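PDB 6K11: Lpg2148(MvcA) from Legionella pneumophila subsp. pneumophila str. Philadelphia 1, which probably acts as a deamidase-like deubiquitinase, an effector that regulates the ubiquitin-conjugating enzyme UBE2N in the infected host cell. Local coordinates for residues 219-222 with 223-227; 176-179 with 180-184; 339-342 with 343-347; 9-12 with 13-17. All coordinates share one frame; numbering follows the deposited sequence.

Contact 1. Residues 219-222 with 223-227; sequences NEQK and ERFDF
Gln221 and Arg224 run side by side where helix 206-220 gives way to a short 3-10 turn and then to the loop before strand 228-238, a surface turn of the MvcA insertion domain. Their amide and guanidinium planes are only 24° apart, and the edge of the guanidinium serves the amide: Arg224 NH1 gives a hydrogen bond to Gln221 OE1 at 2.7 Å, nearly along the C=O axis and in the guanidinium plane. Gln221 gets there by placing CG between its backbone N and carbonyl carbon (chi1 58°) and then running out extended. Long polar residues suit this surface turn, because each can also reach a backbone carbonyl, Gln221 NE2 that of Leu172 and Arg224 NH1 that of Asn171, tying the turn to the end of strand 169-171 and the residue after it. The backbone closes the turn with i to i+3 bonds, Arg224 N to Gln221 O at 2.9 Å and Phe225 N to Lys222 O at 3.1 Å. Phe225 is turned back against it, its CE2 lying 3.6 Å from Gln221 O, and edge-to-face packing with Phe162 and Phe170 suits an aromatic here. Lys222 crosses Phe227 at about a right angle, its aliphatic chain giving the ring a nonpolar neighbour. Lys222 CG lies in the plane of the Phe227 ring, at its edge, and Lys222 NZ stands 3.7 Å from Phe227 CE2.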
loop_
_atom_site.group_PDB
_atom_site.type_symbol
_atom_site.label_atom_id
_atom_site.label_comp_id
_atom_site.label_asym_id
_atom_site.label_seq_id
_atom_site.Cartn_x
_atom_site.Cartn_y
_atom_site.Cartn_z
ATOM N N ASN A 219 -20.405 9.357 -16.555
ATOM C CA ASN A 219 -21.175 8.539 -15.614
ATOM C C ASN A 219 -21.844 7.358 -16.302
ATOM O O ASN A 219 -22.022 6.293 -15.686
ATOM C CB ASN A 219 -22.250 9.375 -14.910
ATOM C CG ASN A 219 -21.677 10.415 -13.976
ATOM O OD1 ASN A 219 -20.492 10.388 -13.658
ATOM N ND2 ASN A 219 -22.522 11.344 -13.525
ATOM N N GLU A 220 -22.231 7.529 -17.569
ATOM C CA GLU A 220 -22.943 6.484 -18.296
ATOM C C GLU A 220 -22.095 5.234 -18.501
ATOM O O GLU A 220 -22.643 4.135 -18.636
ATOM C CB GLU A 220 -23.393 7.012 -19.663
ATOM C CG GLU A 220 -24.605 7.920 -19.630
ATOM C CD GLU A 220 -25.893 7.188 -19.987
ATOM O OE1 GLU A 220 -26.774 7.069 -19.103
ATOM O OE2 GLU A 220 -26.020 6.734 -21.149
ATOM N N GLN A 221 -20.768 5.376 -18.570
ATOM C CA GLN A 221 -19.878 4.254 -18.847
ATOM C C GLN A 221 -18.951 3.932 -17.675
ATOM O O GLN A 221 -17.895 3.318 -17.880
ATOM C CB GLN A 221 -19.059 4.547 -20.102
ATOM C CG GLN A 221 -18.233 5.827 -20.016
ATOM C CD GLN A 221 -17.739 6.275 -21.377
ATOM O OE1 GLN A 221 -16.968 5.578 -22.032
ATOM N NE2 GLN A 221 -18.186 7.448 -21.812
ATOM N N LYS A 222 -19.340 4.309 -16.453
ATOM C CA LYS A 222 -18.459 4.207 -15.286
ATOM C C LYS A 222 -18.005 2.779 -15.007
ATOM O O LYS A 222 -16.953 2.581 -14.384
ATOM C CB LYS A 222 -19.177 4.752 -14.037
ATOM C CG LYS A 222 -18.931 6.233 -13.764
ATOM C CD LYS A 222 -19.382 6.625 -12.340
ATOM C CE LYS A 222 -19.297 8.133 -12.109
ATOM N NZ LYS A 222 -18.335 8.574 -11.045
ATOM N N GLU A 223 -18.773 1.781 -15.442
ATOM C CA GLU A 223 -18.377 0.402 -15.207
ATOM C C GLU A 223 -17.189 -0.019 -16.061
ATOM O O GLU A 223 -16.681 -1.128 -15.870
ATOM C CB GLU A 223 -19.571 -0.534 -15.433
ATOM C CG GLU A 223 -19.974 -0.738 -16.889
ATOM C CD GLU A 223 -20.429 0.542 -17.622
ATOM O OE1 GLU A 223 -20.471 0.502 -18.878
ATOM O OE2 GLU A 223 -20.777 1.564 -16.961
ATOM N N ARG A 224 -16.713 0.832 -16.976
ATOM C CA ARG A 224 -15.458 0.548 -17.672
ATOM C C ARG A 224 -14.237 0.759 -16.783
ATOM O O ARG A 224 -13.153 0.258 -17.102
ATOM C CB ARG A 224 -15.283 1.451 -18.892
ATOM C CG ARG A 224 -16.283 1.269 -20.012
ATOM C CD ARG A 224 -16.011 2.313 -21.105
ATOM N NE ARG A 224 -14.787 2.066 -21.872
ATOM C CZ ARG A 224 -14.226 2.975 -22.667
ATOM N NH1 ARG A 224 -14.787 4.166 -22.792
ATOM N NH2 ARG A 224 -13.120 2.702 -23.346
ATOM N N PHE A 225 -14.371 1.520 -15.708
ATOM C CA PHE A 225 -13.218 2.006 -14.968
ATOM C C PHE A 225 -13.202 1.442 -13.558
ATOM O O PHE A 225 -14.217 0.974 -13.038
ATOM C CB PHE A 225 -13.224 3.529 -14.880
ATOM C CG PHE A 225 -13.683 4.201 -16.136
ATOM C CD1 PHE A 225 -13.000 4.004 -17.323
ATOM C CD2 PHE A 225 -14.779 5.047 -16.120
ATOM C CE1 PHE A 225 -13.408 4.638 -18.480
ATOM C CE2 PHE A 225 -15.198 5.671 -17.275
ATOM C CZ PHE A 225 -14.511 5.466 -18.455
ATOM N N ASP A 226 -12.026 1.525 -12.942
ATOM C CA ASP A 226 -11.820 1.145 -11.544
ATOM C C ASP A 226 -11.300 2.392 -10.842
ATOM O O ASP A 226 -10.171 2.824 -11.094
ATOM C CB ASP A 226 -10.843 -0.038 -11.437
ATOM C CG ASP A 226 -10.636 -0.530 -9.989
ATOM O OD1 ASP A 226 -11.295 -0.035 -9.049
ATOM O OD2 ASP A 226 -9.796 -1.436 -9.808
ATOM N N PHE A 227 -12.152 3.026 -10.036
ATOM C CA PHE A 227 -11.752 4.224 -9.301
ATOM C C PHE A 227 -11.080 3.906 -7.966
ATOM O O PHE A 227 -10.629 4.832 -7.277
ATOM C CB PHE A 227 -12.962 5.110 -9.028
ATOM C CG PHE A 227 -13.674 5.560 -10.269
ATOM C CD1 PHE A 227 -12.959 5.950 -11.391
ATOM C CD2 PHE A 227 -15.062 5.611 -10.301
ATOM C CE1 PHE A 227 -13.621 6.376 -12.532
ATOM C CE2 PHE A 227 -15.733 6.040 -11.443
ATOM C CZ PHE A 227 -15.013 6.418 -12.556
#

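Contact 2. Residues 176-179 with 180-184; sequences KKKC and TQLFN
Lys178 and Gln181 form an i to i+3 pair on helix 176-185 of the MvcA insertion domain, one helical turn apart and pointing the same way. Among the polar side-chain contacts, Lys178 NZ donates to Gln181 OE1 at 3.2 Å and also makes a salt bridge to Glu213 of helix 206-220, so the ammonium links two helices. Its chain bends at chi2 (60°), which swings the end toward the following turn, and lysine has the length to span both partners. On another side of the helix Thr180 OG1 lies 3.0 Å from Lys176 O, with Glu157 O as another acceptor within reach of its one proton; a short hydroxyl held close to the backbone suits a place between helix and loop. The backbone supplies regular i to i+4 bonds, including Leu182 N to Lys178 O at 2.9 Å and Phe183 N to Cys179 O at 2.7 Å. Nonpolar packing follows the buried face. Leu182 lies against Ala210, Glu213 and Ile214 of helix 206-220, and the small Cys179 fits beside Pro174. Leu182 also uses the methylene part of Lys178, which passes obliquely over it and brings Lys178 CE to 4.1 Å from Leu182 CG.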
loop_
_atom_site.group_PDB
_atom_site.type_symbol
_atom_site.label_atom_id
_atom_site.label_comp_id
_atom_site.label_asym_id
_atom_site.label_seq_id
_atom_site.Cartn_x
_atom_site.Cartn_y
_atom_site.Cartn_z
ATOM N N LYS A 176 -15.022 13.369 -33.529
ATOM C CA LYS A 176 -14.288 14.633 -33.667
ATOM C C LYS A 176 -15.220 15.845 -33.730
ATOM O O LYS A 176 -14.954 16.876 -33.097
ATOM C CB LYS A 176 -13.405 14.605 -34.914
ATOM C CG LYS A 176 -12.825 15.969 -35.289
ATOM C CD LYS A 176 -11.413 15.838 -35.867
ATOM C CE LYS A 176 -10.970 17.095 -36.599
ATOM N NZ LYS A 176 -11.266 17.019 -38.060
ATOM N N LYS A 177 -16.306 15.749 -34.494
ATOM C CA LYS A 177 -17.226 16.879 -34.611
ATOM C C LYS A 177 -17.784 17.303 -33.256
ATOM O O LYS A 177 -17.869 18.502 -32.956
ATOM C CB LYS A 177 -18.363 16.519 -35.563
ATOM C CG LYS A 177 -19.348 17.640 -35.831
ATOM C CD LYS A 177 -20.007 17.435 -37.194
ATOM C CE LYS A 177 -20.968 18.566 -37.524
ATOM N NZ LYS A 177 -21.326 18.570 -38.979
ATOM N N LYS A 178 -18.187 16.336 -32.435
ATOM C CA LYS A 178 -18.804 16.643 -31.146
ATOM C C LYS A 178 -17.783 17.184 -30.148
ATOM O O LYS A 178 -18.077 18.127 -29.398
ATOM C CB LYS A 178 -19.481 15.388 -30.581
ATOM C CG LYS A 178 -19.976 15.532 -29.151
ATOM C CD LYS A 178 -20.986 16.647 -29.021
ATOM C CE LYS A 178 -21.810 16.485 -27.750
ATOM N NZ LYS A 178 -22.873 17.526 -27.636
ATOM N N CYS A 179 -16.590 16.582 -30.107
ATOM C CA CYS A 179 -15.519 17.095 -29.256
ATOM C C CYS A 179 -15.193 18.540 -29.602
ATOM O O CYS A 179 -15.020 19.379 -28.710
ATOM C CB CYS A 179 -14.275 16.231 -29.401
ATOM S SG CYS A 179 -14.486 14.601 -28.704
ATOM N N THR A 180 -15.073 18.836 -30.902
ATOM C CA THR A 180 -14.826 20.208 -31.334
ATOM C C THR A 180 -15.898 21.147 -30.801
ATOM O O THR A 180 -15.598 22.261 -30.344
ATOM C CB THR A 180 -14.764 20.275 -32.862
ATOM O OG1 THR A 180 -13.641 19.518 -33.335
ATOM C CG2 THR A 180 -14.607 21.719 -33.331
ATOM N N GLN A 181 -17.152 20.705 -30.826
ATOM C CA GLN A 181 -18.237 21.541 -30.325
ATOM C C GLN A 181 -18.110 21.784 -28.823
ATOM O O GLN A 181 -18.195 22.927 -28.357
ATOM C CB GLN A 181 -19.571 20.885 -30.675
ATOM C CG GLN A 181 -20.778 21.672 -30.241
ATOM C CD GLN A 181 -21.194 21.313 -28.845
ATOM O OE1 GLN A 181 -21.292 20.134 -28.509
ATOM N NE2 GLN A 181 -21.429 22.320 -28.011
ATOM N N LEU A 182 -17.931 20.715 -28.043
ATOM C CA LEU A 182 -17.765 20.864 -26.597
ATOM C C LEU A 182 -16.536 21.698 -26.271
ATOM O O LEU A 182 -16.554 22.507 -25.334
ATOM C CB LEU A 182 -17.639 19.484 -25.933
ATOM C CG LEU A 182 -18.854 18.568 -25.882
ATOM C CD1 LEU A 182 -18.433 17.138 -25.483
ATOM C CD2 LEU A 182 -19.881 19.117 -24.919
ATOM N N PHE A 183 -15.455 21.506 -27.036
ATOM C CA PHE A 183 -14.213 22.237 -26.801
ATOM C C PHE A 183 -14.443 23.740 -26.903
ATOM O O PHE A 183 -14.029 24.511 -26.025
ATOM C CB PHE A 183 -13.159 21.767 -27.804
ATOM C CG PHE A 183 -11.809 22.422 -27.662
ATOM C CD1 PHE A 183 -11.520 23.602 -28.332
ATOM C CD2 PHE A 183 -10.813 21.834 -26.900
ATOM C CE1 PHE A 183 -10.275 24.192 -28.228
ATOM C CE2 PHE A 183 -9.563 22.418 -26.794
ATOM C CZ PHE A 183 -9.295 23.601 -27.464
ATOM N N ASN A 184 -15.129 24.171 -27.957
ATOM C CA ASN A 184 -15.376 25.591 -28.174
ATOM C C ASN A 184 -16.537 26.134 -27.343
ATOM O O ASN A 184 -16.734 27.350 -27.305
ATOM C CB ASN A 184 -15.607 25.832 -29.670
ATOM C CG ASN A 184 -14.340 25.644 -30.478
ATOM O OD1 ASN A 184 -14.274 24.790 -31.360
ATOM N ND2 ASN A 184 -13.310 26.430 -30.162
#

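Contact 3. Residues 339-342 with 343-347; sequences ALKN and LQETQ
Thr346 grips the carbonyl of Asn342 twice, with its backbone N at 3.0 Å from Asn342 O and its hydroxyl OG1 also 3.0 Å from Asn342 O. The two donors come from opposite faces of the carbonyl plane, so one oxygen serves both. Thr346 places OG1 beside its own backbone N, anti to its carbonyl carbon (chi1 -59°), which turns the hydroxyl back along the helix; a threonine can thus sit buried with its polar atom bonded to its own helix. The remaining i to i+4 backbone bonds are regular, such as Glu345 N to Lys341 O at 2.9 Å. Asn342 turns its amide the other way, and ND2 donates to the carbonyl of Leu81.

On the exposed side Lys341 and Glu345 carry opposite charges one turn apart. Their ends stop short of a salt bridge, with Lys341 NZ 4.1 Å from Glu345 OE2, although the attraction probably still favours the pairing. The carboxylate instead lies nearer the carbon chain, Glu345 OE2 being 3.6 Å from Lys341 CE. Such long, charged residues suit an exposed surface, where the methylenes can pack while the charged ends point outward.

Leu343 lies on the buried side, its CG 3.4 Å from Ala339 O. Ala339 is small enough for close approach of a second helix, and Leu343 supplies bulk one turn later. Both face helix 4-19: Ala339 and Leu340 touch Val8, Leu343 touches Lys11, and Gln344 OE1 accepts from Lys11 NZ. Helix 336-351, which follows strand 325-333, is thereby packed lengthwise along helix 4-19.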
loop_
_atom_site.group_PDB
_atom_site.type_symbol
_atom_site.label_atom_id
_atom_site.label_comp_id
_atom_site.label_asym_id
_atom_site.label_seq_id
_atom_site.Cartn_x
_atom_site.Cartn_y
_atom_site.Cartn_z
ATOM N N ALA A 339 7.213 -22.528 8.593
ATOM C CA ALA A 339 7.446 -21.127 8.962
ATOM C C ALA A 339 8.629 -20.994 9.923
ATOM O O ALA A 339 9.492 -20.126 9.743
ATOM C CB ALA A 339 6.177 -20.526 9.576
ATOM N N LEU A 340 8.689 -21.854 10.948
ATOM C CA LEU A 340 9.808 -21.828 11.891
ATOM C C LEU A 340 11.130 -22.162 11.215
ATOM O O LEU A 340 12.181 -21.655 11.625
ATOM C CB LEU A 340 9.554 -22.801 13.047
ATOM C CG LEU A 340 8.455 -22.432 14.051
ATOM C CD1 LEU A 340 8.030 -23.652 14.884
ATOM C CD2 LEU A 340 8.910 -21.281 14.944
ATOM N N LYS A 341 11.105 -23.029 10.201
ATOM C CA LYS A 341 12.314 -23.314 9.431
ATOM C C LYS A 341 12.742 -22.121 8.587
ATOM O O LYS A 341 13.938 -21.824 8.484
ATOM C CB LYS A 341 12.090 -24.522 8.529
ATOM C CG LYS A 341 13.349 -24.910 7.794
ATOM C CD LYS A 341 13.479 -26.411 7.642
ATOM C CE LYS A 341 14.710 -26.753 6.818
ATOM N NZ LYS A 341 14.333 -27.473 5.576
ATOM N N ASN A 342 11.786 -21.447 7.951
ATOM C CA ASN A 342 12.101 -20.213 7.227
ATOM C C ASN A 342 12.693 -19.156 8.154
ATOM O O ASN A 342 13.651 -18.461 7.791
ATOM C CB ASN A 342 10.838 -19.677 6.548
ATOM C CG ASN A 342 10.409 -20.539 5.377
ATOM O OD1 ASN A 342 11.211 -21.299 4.840
ATOM N ND2 ASN A 342 9.146 -20.425 4.973
ATOM N N LEU A 343 12.113 -18.997 9.338
ATOM C CA LEU A 343 12.631 -18.029 10.301
ATOM C C LEU A 343 14.024 -18.426 10.785
ATOM O O LEU A 343 14.900 -17.566 10.954
ATOM C CB LEU A 343 11.652 -17.899 11.471
ATOM C CG LEU A 343 10.360 -17.139 11.136
ATOM C CD1 LEU A 343 9.236 -17.557 12.091
ATOM C CD2 LEU A 343 10.585 -15.596 11.192
ATOM N N GLN A 344 14.256 -19.722 11.011
ATOM C CA GLN A 344 15.586 -20.146 11.438
ATOM C C GLN A 344 16.621 -19.949 10.333
ATOM O O GLN A 344 17.775 -19.606 10.618
ATOM C CB GLN A 344 15.572 -21.611 11.894
ATOM C CG GLN A 344 16.902 -22.062 12.503
ATOM C CD GLN A 344 17.538 -21.011 13.446
ATOM O OE1 GLN A 344 16.872 -20.457 14.346
ATOM N NE2 GLN A 344 18.825 -20.732 13.235
ATOM N N GLU A 345 16.240 -20.160 9.071
ATOM C CA GLU A 345 17.177 -19.898 7.980
ATOM C C GLU A 345 17.476 -18.409 7.850
ATOM O O GLU A 345 18.604 -18.027 7.533
ATOM C CB GLU A 345 16.641 -20.440 6.662
ATOM C CG GLU A 345 16.778 -21.960 6.551
ATOM C CD GLU A 345 15.922 -22.556 5.456
ATOM O OE1 GLU A 345 15.166 -21.807 4.790
ATOM O OE2 GLU A 345 15.997 -23.789 5.274
ATOM N N THR A 346 16.492 -17.552 8.116
ATOM C CA THR A 346 16.774 -16.119 8.153
ATOM C C THR A 346 17.714 -15.781 9.304
ATOM O O THR A 346 18.639 -14.979 9.143
ATOM C CB THR A 346 15.458 -15.366 8.257
ATOM O OG1 THR A 346 14.659 -15.722 7.127
ATOM C CG2 THR A 346 15.692 -13.856 8.270
ATOM N N GLN A 347 17.507 -16.412 10.471
ATOM C CA GLN A 347 18.381 -16.184 11.617
ATOM C C GLN A 347 19.817 -16.588 11.310
ATOM O O GLN A 347 20.763 -15.916 11.745
ATOM C CB GLN A 347 17.849 -16.938 12.844
ATOM C CG GLN A 347 18.685 -16.733 14.118
ATOM C CD GLN A 347 18.533 -15.324 14.694
ATOM O OE1 GLN A 347 17.443 -14.931 15.113
ATOM N NE2 GLN A 347 19.623 -14.559 14.701
#

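Contact 4. Residues 9-12 with 13-17; sequences HKKL and KSMSQ
His9 O accepts from Lys13 N at 3.0 Å, and the same i to i+4 pattern continues through Ser14 N to Lys10 O, Met15 N to Lys11 O and Ser16 N to Leu12 O, making 9-17 an unbroken alpha-helical part of helix 4-19. This largely buried part of the helix has neighbours on more than one side, and its residue types differ accordingly. Lys13 is buried yet charged; its extended chain runs past His9, with Lys13 CD 4.3 Å from His9 NE2, and its ammonium is met by Asp268, Asp270 and Glu271, an acidic group that would be expected to stabilise the positive charge. His9 stacks on Tyr250, and its ND1 is hydrogen-bonded to Tyr252 OH, which holds the imidazole in place. Toward helix 336-351 stand Lys11 and Met15, side by side and pointing the same way. Met15 sets CG beside its backbone N (chi1 -75°), bringing its flexible thioether alongside the lysine methylenes. Lysine suits this border because its carbon chain packs while NZ reaches Gln344. The sulfur lies against two carbons of that chain, Met15 SD being 3.7 Å from Lys11 CG and 3.6 Å from Lys11 CE.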
loop_
_atom_site.group_PDB
_atom_site.type_symbol
_atom_site.label_atom_id
_atom_site.label_comp_id
_atom_site.label_asym_id
_atom_site.label_seq_id
_atom_site.Cartn_x
_atom_site.Cartn_y
_atom_site.Cartn_z
ATOM N N HIS A 9 4.730 -16.837 15.884
ATOM C CA HIS A 9 4.497 -15.425 16.191
ATOM C C HIS A 9 5.596 -14.870 17.093
ATOM O O HIS A 9 6.108 -13.765 16.866
ATOM C CB HIS A 9 3.125 -15.232 16.847
ATOM C CG HIS A 9 2.984 -13.914 17.552
ATOM N ND1 HIS A 9 2.765 -12.728 16.876
ATOM C CD2 HIS A 9 3.065 -13.589 18.867
ATOM C CE1 HIS A 9 2.711 -11.733 17.747
ATOM N NE2 HIS A 9 2.879 -12.229 18.960
ATOM N N LYS A 10 5.965 -15.620 18.140
ATOM C CA LYS A 10 6.961 -15.125 19.082
ATOM C C LYS A 10 8.290 -14.873 18.383
ATOM O O LYS A 10 8.966 -13.869 18.648
ATOM C CB LYS A 10 7.127 -16.134 20.224
ATOM C CG LYS A 10 8.243 -15.839 21.198
ATOM C CD LYS A 10 8.132 -16.813 22.381
ATOM C CE LYS A 10 9.105 -16.479 23.499
ATOM N NZ LYS A 10 9.143 -17.604 24.489
ATOM N N LYS A 11 8.678 -15.772 17.489
ATOM C CA LYS A 11 9.977 -15.672 16.834
ATOM C C LYS A 11 9.976 -14.591 15.766
ATOM O O LYS A 11 10.946 -13.835 15.649
ATOM C CB LYS A 11 10.355 -17.031 16.236
ATOM C CG LYS A 11 11.492 -17.035 15.235
ATOM C CD LYS A 11 12.117 -18.442 15.155
ATOM C CE LYS A 11 13.496 -18.416 14.483
ATOM N NZ LYS A 11 14.520 -19.240 15.151
ATOM N N LEU A 12 8.903 -14.511 14.972
ATOM C CA LEU A 12 8.807 -13.450 13.981
ATOM C C LEU A 12 8.867 -12.083 14.658
ATOM O O LEU A 12 9.603 -11.179 14.213
ATOM C CB LEU A 12 7.518 -13.615 13.161
ATOM C CG LEU A 12 7.161 -12.397 12.292
ATOM C CD1 LEU A 12 8.143 -12.262 11.136
ATOM C CD2 LEU A 12 5.717 -12.427 11.782
ATOM N N LYS A 13 8.131 -11.924 15.761
ATOM C CA LYS A 13 8.131 -10.644 16.461
ATOM C C LYS A 13 9.502 -10.345 17.061
ATOM O O LYS A 13 10.035 -9.237 16.905
ATOM C CB LYS A 13 7.045 -10.627 17.543
ATOM C CG LYS A 13 7.144 -9.425 18.477
ATOM C CD LYS A 13 5.872 -9.223 19.273
ATOM C CE LYS A 13 5.962 -7.969 20.132
ATOM N NZ LYS A 13 4.676 -7.667 20.801
ATOM N N SER A 14 10.103 -11.330 17.745
ATOM C CA SER A 14 11.393 -11.087 18.384
ATOM C C SER A 14 12.468 -10.744 17.352
ATOM O O SER A 14 13.268 -9.816 17.552
ATOM C CB SER A 14 11.791 -12.309 19.222
ATOM O OG SER A 14 13.047 -12.090 19.839
ATOM N N MET A 15 12.476 -11.454 16.228
ATOM C CA MET A 15 13.490 -11.243 15.194
ATOM C C MET A 15 13.312 -9.901 14.489
ATOM O O MET A 15 14.296 -9.209 14.193
ATOM C CB MET A 15 13.434 -12.381 14.159
ATOM C CG MET A 15 14.028 -13.750 14.624
ATOM S SD MET A 15 13.973 -15.013 13.311
ATOM C CE MET A 15 14.994 -14.227 12.070
ATOM N N SER A 16 12.074 -9.538 14.166
ATOM C CA SER A 16 11.835 -8.231 13.550
ATOM C C SER A 16 12.207 -7.081 14.492
ATOM O O SER A 16 12.810 -6.086 14.063
ATOM C CB SER A 16 10.376 -8.133 13.100
ATOM O OG SER A 16 10.118 -6.821 12.586
ATOM N N GLN A 17 11.864 -7.195 15.782
ATOM C CA GLN A 17 12.271 -6.175 16.752
ATOM C C GLN A 17 13.779 -5.952 16.730
ATOM O O GLN A 17 14.249 -4.811 16.830
ATOM C CB GLN A 17 11.853 -6.558 18.177
ATOM C CG GLN A 17 10.379 -6.475 18.494
ATOM C CD GLN A 17 10.066 -7.048 19.857
ATOM O OE1 GLN A 17 10.815 -7.874 20.386
ATOM N NE2 GLN A 17 8.958 -6.612 20.442
#

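Overall arrangement
Contacts 3 and 4 lie on two helices that touch each other, 336-351 and 4-19, their centres about 11 Å apart, whereas contacts 1 and 2 lie on the opposite side of the chain's centre, with centres about 22 Å apart and no direct touch. Contact 4 is the buried one, its lysine charge answered by several acids; contact 3 is partly buried, with surface charges loosely paired on one side and Ala339 and Leu343 turned to the neighbouring helix on the other. Contact 2, also partly buried, packs on helix 206-220, whose end contact 1 continues. Contact 1 alone is a surface turn, adding an amide-guanidinium pair and aromatic rings to i to i+3 bonds, where the other three use i to i+4 bonds.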